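Local coordinates for protein NRPS (Penicillium fellutanum, PDB 6NKI) that binds NADPH dihydro-nicotinamide-adenine-dinucleotide phosphate in a Rossmann-type domain of the male sterility protein family, within a non-ribosomal peptide synthetase, at residues H125-V129 with A142-T147; A162-I166 with I283-T287. All blocks are in the same frame, centred on the assembly; numbering follows the deposited sequence.

Interaction 1. Residues H125-V129 with A142-T147; sequences HCGAV and ANVRST. With NDP (NADPH dihydro-nicotinamide-adenine-dinucleotide phosphate), chain B.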
loop_
_atom_site.group_PDB
_atom_site.type_symbol
_atom_site.label_atom_id
_atom_site.label_comp_id
_atom_site.label_asym_id
_atom_site.label_seq_id
_atom_site.Cartn_x
_atom_site.Cartn_y
_atom_site.Cartn_z
ATOM N N HIS A 125 12.292 7.638 18.334
ATOM C CA HIS A 125 11.544 7.901 19.551
ATOM C C HIS A 125 10.064 7.731 19.220
ATOM O O HIS A 125 9.408 8.659 18.742
ATOM C CB HIS A 125 11.897 9.270 20.135
ATOM C CG HIS A 125 11.201 9.566 21.421
ATOM N ND1 HIS A 125 10.104 10.391 21.499
ATOM C CD2 HIS A 125 11.401 9.092 22.672
ATOM C CE1 HIS A 125 9.684 10.455 22.750
ATOM N NE2 HIS A 125 10.456 9.676 23.484
ATOM N N CYS A 126 9.548 6.531 19.503
ATOM C CA CYS A 126 8.156 6.141 19.296
ATOM C C CYS A 126 7.350 6.037 20.591
ATOM O O CYS A 126 6.135 6.272 20.574
ATOM C CB CYS A 126 8.098 4.795 18.556
ATOM S SG CYS A 126 6.418 4.250 18.178
ATOM N N GLY A 127 8.006 5.703 21.704
ATOM C CA GLY A 127 7.398 5.709 23.021
ATOM C C GLY A 127 6.723 7.009 23.417
ATOM O O GLY A 127 7.300 8.095 23.300
ATOM N N ALA A 128 5.483 6.890 23.883
ATOM C CA ALA A 128 4.688 8.010 24.367
ATOM C C ALA A 128 3.806 7.487 25.493
ATOM O O ALA A 128 3.947 6.342 25.927
ATOM C CB ALA A 128 3.865 8.631 23.238
ATOM N N VAL A 129 2.888 8.323 25.976
ATOM C CA VAL A 129 2.054 7.878 27.086
ATOM C C VAL A 129 0.883 7.034 26.591
ATOM O O VAL A 129 0.680 5.909 27.062
ATOM C CB VAL A 129 1.604 9.066 27.946
ATOM C CG1 VAL A 129 0.484 8.624 28.869
ATOM C CG2 VAL A 129 2.796 9.558 28.788
ATOM N N ALA A 142 7.632 12.576 30.483
ATOM C CA ALA A 142 7.646 11.307 29.770
ATOM C C ALA A 142 7.755 11.526 28.265
ATOM O O ALA A 142 8.509 10.827 27.574
ATOM C CB ALA A 142 6.401 10.501 30.130
ATOM N N ASN A 143 7.048 12.523 27.733
ATOM C CA ASN A 143 7.131 12.766 26.302
ATOM C C ASN A 143 8.268 13.737 25.964
ATOM O O ASN A 143 9.158 13.414 25.172
ATOM C CB ASN A 143 5.782 13.262 25.768
ATOM C CG ASN A 143 4.691 12.226 25.937
ATOM O OD1 ASN A 143 4.972 11.038 26.097
ATOM N ND2 ASN A 143 3.441 12.652 25.811
ATOM N N VAL A 144 8.273 14.921 26.572
ATOM C CA VAL A 144 9.132 15.990 26.068
ATOM C C VAL A 144 10.529 16.009 26.699
ATOM O O VAL A 144 11.496 16.394 26.032
ATOM C CB VAL A 144 8.435 17.345 26.254
ATOM C CG1 VAL A 144 9.245 18.477 25.594
ATOM C CG2 VAL A 144 7.008 17.296 25.740
ATOM N N ARG A 145 10.661 15.627 27.968
ATOM C CA ARG A 145 11.980 15.556 28.598
ATOM C C ARG A 145 12.827 14.475 27.946
ATOM O O ARG A 145 14.015 14.679 27.669
ATOM C CB ARG A 145 11.818 15.271 30.092
ATOM C CG ARG A 145 13.085 15.113 30.931
ATOM C CD ARG A 145 13.681 16.428 31.369
ATOM N NE ARG A 145 14.760 16.182 32.330
ATOM C CZ ARG A 145 15.508 17.121 32.905
ATOM N NH1 ARG A 145 15.293 18.406 32.649
ATOM N NH2 ARG A 145 16.461 16.771 33.760
ATOM N N SER A 146 12.217 13.316 27.722
ATOM C CA SER A 146 12.773 12.235 26.928
ATOM C C SER A 146 13.343 12.785 25.621
ATOM O O SER A 146 14.470 12.443 25.240
ATOM C CB SER A 146 11.685 11.174 26.706
ATOM O OG SER A 146 10.537 11.706 26.066
ATOM N N THR A 147 12.594 13.673 24.954
ATOM C CA THR A 147 13.079 14.261 23.709
ATOM C C THR A 147 14.279 15.161 23.978
ATOM O O THR A 147 15.278 15.122 23.249
ATOM C CB THR A 147 11.944 15.033 23.006
ATOM O OG1 THR A 147 10.808 14.173 22.785
ATOM C CG2 THR A 147 12.405 15.590 21.650
HETATM P PA NDP B . 0.133 2.319 24.274
HETATM O O1A NDP B . -0.571 3.592 24.649
HETATM O O2A NDP B . 0.344 1.258 25.322
HETATM O O5B NDP B . 1.574 2.580 23.440
HETATM C C5B NDP B . 2.283 3.575 24.091
HETATM C C4B NDP B . 3.736 3.128 24.263
HETATM O O4B NDP B . 4.378 4.051 25.186
HETATM C C3B NDP B . 3.802 1.712 24.813
HETATM O O3B NDP B . 4.899 1.071 24.253
HETATM C C2B NDP B . 4.092 1.897 26.346
HETATM O O2B NDP B . 4.834 0.906 26.910
HETATM C C1B NDP B . 4.913 3.275 26.278
HETATM N N9A NDP B . 4.810 4.072 27.553
HETATM C C8A NDP B . 3.671 4.670 28.141
HETATM N N7A NDP B . 3.946 5.319 29.302
HETATM C C5A NDP B . 5.335 5.128 29.474
HETATM C C6A NDP B . 6.237 5.546 30.477
HETATM N N6A NDP B . 5.808 6.290 31.556
HETATM N N1A NDP B . 7.564 5.224 30.420
HETATM C C2A NDP B . 7.934 4.479 29.332
HETATM N N3A NDP B . 7.217 4.017 28.307
HETATM C C4A NDP B . 5.884 4.358 28.397
HETATM O O3 NDP B . -0.844 1.611 23.104
HETATM P PN NDP B . -1.464 2.722 22.106
HETATM O O1N NDP B . -2.108 2.046 20.959
HETATM O O2N NDP B . -2.187 3.811 22.871
HETATM O O5D NDP B . -0.147 3.709 21.261
HETATM C C5D NDP B . 0.784 2.919 20.514
HETATM C C4D NDP B . 1.213 3.622 19.135
HETATM O O4D NDP B . 0.094 3.733 18.244
HETATM C C3D NDP B . 1.749 5.069 19.346
HETATM O O3D NDP B . 3.078 5.142 18.867
HETATM C C2D NDP B . 0.831 6.019 18.527
HETATM O O2D NDP B . 1.543 6.878 17.654
HETATM C C1D NDP B . 0.044 5.073 17.660
HETATM N N1N NDP B . -1.464 5.373 17.564
HETATM C C2N NDP B . -2.237 4.278 17.321
HETATM C C3N NDP B . -3.574 4.336 17.243
HETATM C C7N NDP B . -4.125 3.047 16.895
HETATM O O7N NDP B . -3.759 1.961 17.335
HETATM N N7N NDP B . -5.035 3.091 15.889
HETATM C C4N NDP B . -4.376 5.630 17.452
HETATM C C5N NDP B . -3.463 6.818 17.560
HETATM C C6N NDP B . -2.104 6.683 17.612
HETATM P P2B NDP B . 3.843 -0.314 27.931
HETATM O O1X NDP B . 4.923 -1.306 28.233
HETATM O O2X NDP B . 3.331 0.539 29.097
HETATM O O3X NDP B . 2.854 -0.678 26.869
#

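Interaction 2. Residues A162-I166 with I283-T287; sequences ALTYI and IIHET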
loop_
_atom_site.group_PDB
_atom_site.type_symbol
_atom_site.label_atom_id
_atom_site.label_comp_id
_atom_site.label_asym_id
_atom_site.label_seq_id
_atom_site.Cartn_x
_atom_site.Cartn_y
_atom_site.Cartn_z
ATOM N N ALA A 162 21.275 9.281 13.657
ATOM C CA ALA A 162 19.996 9.670 13.067
ATOM C C ALA A 162 18.868 9.613 14.101
ATOM O O ALA A 162 18.723 8.626 14.834
ATOM C CB ALA A 162 19.666 8.777 11.871
ATOM N N LEU A 163 18.083 10.690 14.168
ATOM C CA LEU A 163 16.873 10.751 14.980
ATOM C C LEU A 163 15.626 10.812 14.095
ATOM O O LEU A 163 15.599 11.517 13.081
ATOM C CB LEU A 163 16.890 11.970 15.916
ATOM C CG LEU A 163 15.616 12.144 16.768
ATOM C CD1 LEU A 163 15.440 11.085 17.857
ATOM C CD2 LEU A 163 15.523 13.521 17.344
ATOM N N THR A 164 14.588 10.080 14.483
ATOM C CA THR A 164 13.277 10.176 13.831
ATOM C C THR A 164 12.230 10.183 14.923
ATOM O O THR A 164 12.195 9.266 15.751
ATOM C CB THR A 164 12.994 9.024 12.838
ATOM O OG1 THR A 164 13.955 9.017 11.783
ATOM C CG2 THR A 164 11.631 9.177 12.222
ATOM N N TYR A 165 11.392 11.208 14.932
ATOM C CA TYR A 165 10.411 11.382 15.987
ATOM C C TYR A 165 9.015 11.250 15.420
ATOM O O TYR A 165 8.676 11.878 14.412
ATOM C CB TYR A 165 10.545 12.743 16.695
ATOM C CG TYR A 165 9.508 12.980 17.791
ATOM C CD1 TYR A 165 9.485 12.192 18.936
ATOM C CD2 TYR A 165 8.589 14.020 17.705
ATOM C CE1 TYR A 165 8.541 12.406 19.960
ATOM C CE2 TYR A 165 7.643 14.248 18.739
ATOM C CZ TYR A 165 7.634 13.431 19.862
ATOM O OH TYR A 165 6.719 13.613 20.880
ATOM N N ILE A 166 8.198 10.473 16.134
ATOM C CA ILE A 166 6.783 10.225 15.753
ATOM C C ILE A 166 5.908 11.221 16.507
ATOM O O ILE A 166 5.793 11.096 17.723
ATOM C CB ILE A 166 6.390 8.793 16.142
ATOM C CG1 ILE A 166 7.420 7.765 15.677
ATOM C CG2 ILE A 166 4.999 8.469 15.643
ATOM C CD1 ILE A 166 7.344 6.467 16.443
ATOM N N ILE A 283 8.999 4.886 8.254
ATOM C CA ILE A 283 9.840 5.441 9.306
ATOM C C ILE A 283 11.260 4.925 9.170
ATOM O O ILE A 283 12.223 5.690 9.304
ATOM C CB ILE A 283 9.250 5.141 10.703
ATOM C CG1 ILE A 283 8.001 6.008 10.977
ATOM C CG2 ILE A 283 10.299 5.366 11.770
ATOM C CD1 ILE A 283 7.064 5.451 12.030
ATOM N N ILE A 284 11.379 3.623 8.939
ATOM C CA ILE A 284 12.708 2.973 8.804
ATOM C C ILE A 284 13.443 3.545 7.596
ATOM O O ILE A 284 14.609 3.856 7.731
ATOM C CB ILE A 284 12.536 1.455 8.701
ATOM C CG1 ILE A 284 11.965 0.887 9.999
ATOM C CG2 ILE A 284 13.847 0.799 8.320
ATOM C CD1 ILE A 284 11.851 -0.610 10.005
ATOM N N HIS A 285 12.774 3.733 6.468
ATOM C CA HIS A 285 13.513 4.279 5.303
ATOM C C HIS A 285 14.015 5.683 5.624
ATOM O O HIS A 285 15.159 5.987 5.294
ATOM C CB HIS A 285 12.627 4.303 4.059
ATOM C CG HIS A 285 13.182 5.141 2.960
ATOM N ND1 HIS A 285 14.051 4.639 2.025
ATOM C CD2 HIS A 285 12.998 6.438 2.649
ATOM C CE1 HIS A 285 14.371 5.587 1.178
ATOM N NE2 HIS A 285 13.747 6.700 1.542
ATOM N N GLU A 286 13.176 6.493 6.258
ATOM C CA GLU A 286 13.548 7.890 6.587
ATOM C C GLU A 286 14.737 7.907 7.550
ATOM O O GLU A 286 15.601 8.766 7.386
ATOM C CB GLU A 286 12.351 8.634 7.169
ATOM C CG GLU A 286 11.439 9.181 6.097
ATOM C CD GLU A 286 12.201 9.771 4.928
ATOM O OE1 GLU A 286 13.351 10.160 5.133
ATOM O OE2 GLU A 286 11.643 9.831 3.821
ATOM N N THR A 287 14.780 6.997 8.518
ATOM C CA THR A 287 15.914 7.026 9.471
ATOM C C THR A 287 17.084 6.163 8.987
ATOM O O THR A 287 18.100 6.167 9.675
ATOM C CB THR A 287 15.487 6.603 10.879
ATOM O OG1 THR A 287 16.573 6.860 11.761
ATOM C CG2 THR A 287 15.051 5.157 10.967
#

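Interaction 1. Residues H125-V129 with A142-T147
Ala142 opens the helical side of this contact. Ala142 CB meets Val129 CG2 at 4.0 Å, the one apolar side-chain pair between the two segments. Asn143 comes next. Its CA-to-CB bond points sideways, but chi1 in m carries the amide to the loop. Asn143 OD1 sits 3.5 Å from Ala128 CA and 3.4 Å from Val129 N. The amide's other atom, ND2, is hydrogen-bonded to Thr206 on helix 202-220, so the Asn143 side chain lies between the loop and that helix.

The loop leaves the C-terminal end of strand 122-125 and leads into helix 136-156, to which 142-147 belongs. This strand-loop-helix unit is part of a Rossmann-type fold, and the dinucleotide lies along the loop. Ala128 N gives a weak hydrogen bond of 3.3 Å to O4B of NDP. Cys126 SG is 3.5 Å from NDP O3D, and Val129 O is 3.4 Å from NDP C8A.

Val144 turns away from the loop, toward helix 202-220. One turn on from Ala142, Ser146 points at the loop, and Ser146 OG is 3.3 Å from His125 NE2. Thr147 OG1 hydrogen-bonds back to Asn143 O at 3.0 Å, and also pairs with Ser210. His125 CE1 is 3.9 Å from both Asn143 O and Thr147 OG1. Ser146 OG and Asn143 O are crowded together in the model, so their positions are less certain.

Interaction 2. Residues A162-I166 with I283-T287
Strand 162-166 presents Ala162, Thr164 and Ile166 to helix segment 283-287. Leu163 and Tyr165 point to the other face of the sheet. The closest approach is between the two threonines. Thr164 takes chi1 in m, which puts Thr164 OG1 3.0 Å from Thr287 CB. The Thr164 methyl, CG2, lies 4.1 Å from CG2 of Ile283. Thr164 OG1 and Thr287 OG1 are 3.4 Å apart, but the angle is poor and they do not hydrogen-bond. The polar partner of Thr164 OG1 is instead Thr227 OG1 on the next strand.

Thr287 has chi1 in t. Thr287 OG1 touches Ala162 CB at 3.6 Å. Ile283, one turn earlier, is an mt rotamer and extends CD1 to Ile166 CG1 at 4.3 Å. Ile166 is also mt; its CA-to-CB bond points sideways, yet the side chain still bends toward the helix. Glu286 starts toward the strand, but its chi angles lead the carboxylate away. No hydrogen bond crosses the contact, so it rests on side-chain packing.

The segment axes come within 8.7 Å, at 149° between their N-to-C directions. The helix thus runs roughly antiparallel to the strand. This is a helix laid on one face of the parallel Rossmann-type sheet. Strand 162-166 sits between strands 122-125 and 226-230. Thr287 also covers Ala122 and Ile124. Helix 32-43 flanks helix 276-288: Ile37 touches Ile283, and Gln40 and Leu41 touch Ile284. Helix 136-156 packs on the opposite face, against Leu163 and Tyr165.

In the fold
Interactions 1 and 2 lie about 15 Å apart, centre to centre, and meet through neighbouring parallel strands. His125 N probably hydrogen-bonds to Thr164 O, at 3.1 Å. Interaction 1 packs helix 136-156 against the loop that follows strand 122-125, while interaction 2 packs helix 276-288 on the other face of strand 162-166. The rings of His125 and Tyr165 meet with planes at about 20°, on the side of helix 136-156. Both contacts reach the NDP pocket. Cys126, Ala128 and Val129 of interaction 1 line it, and the side chain of Ile166 in interaction 2 is about 4 Å from NDP. His125 O lies 3.8 Å from Ile166 CG1.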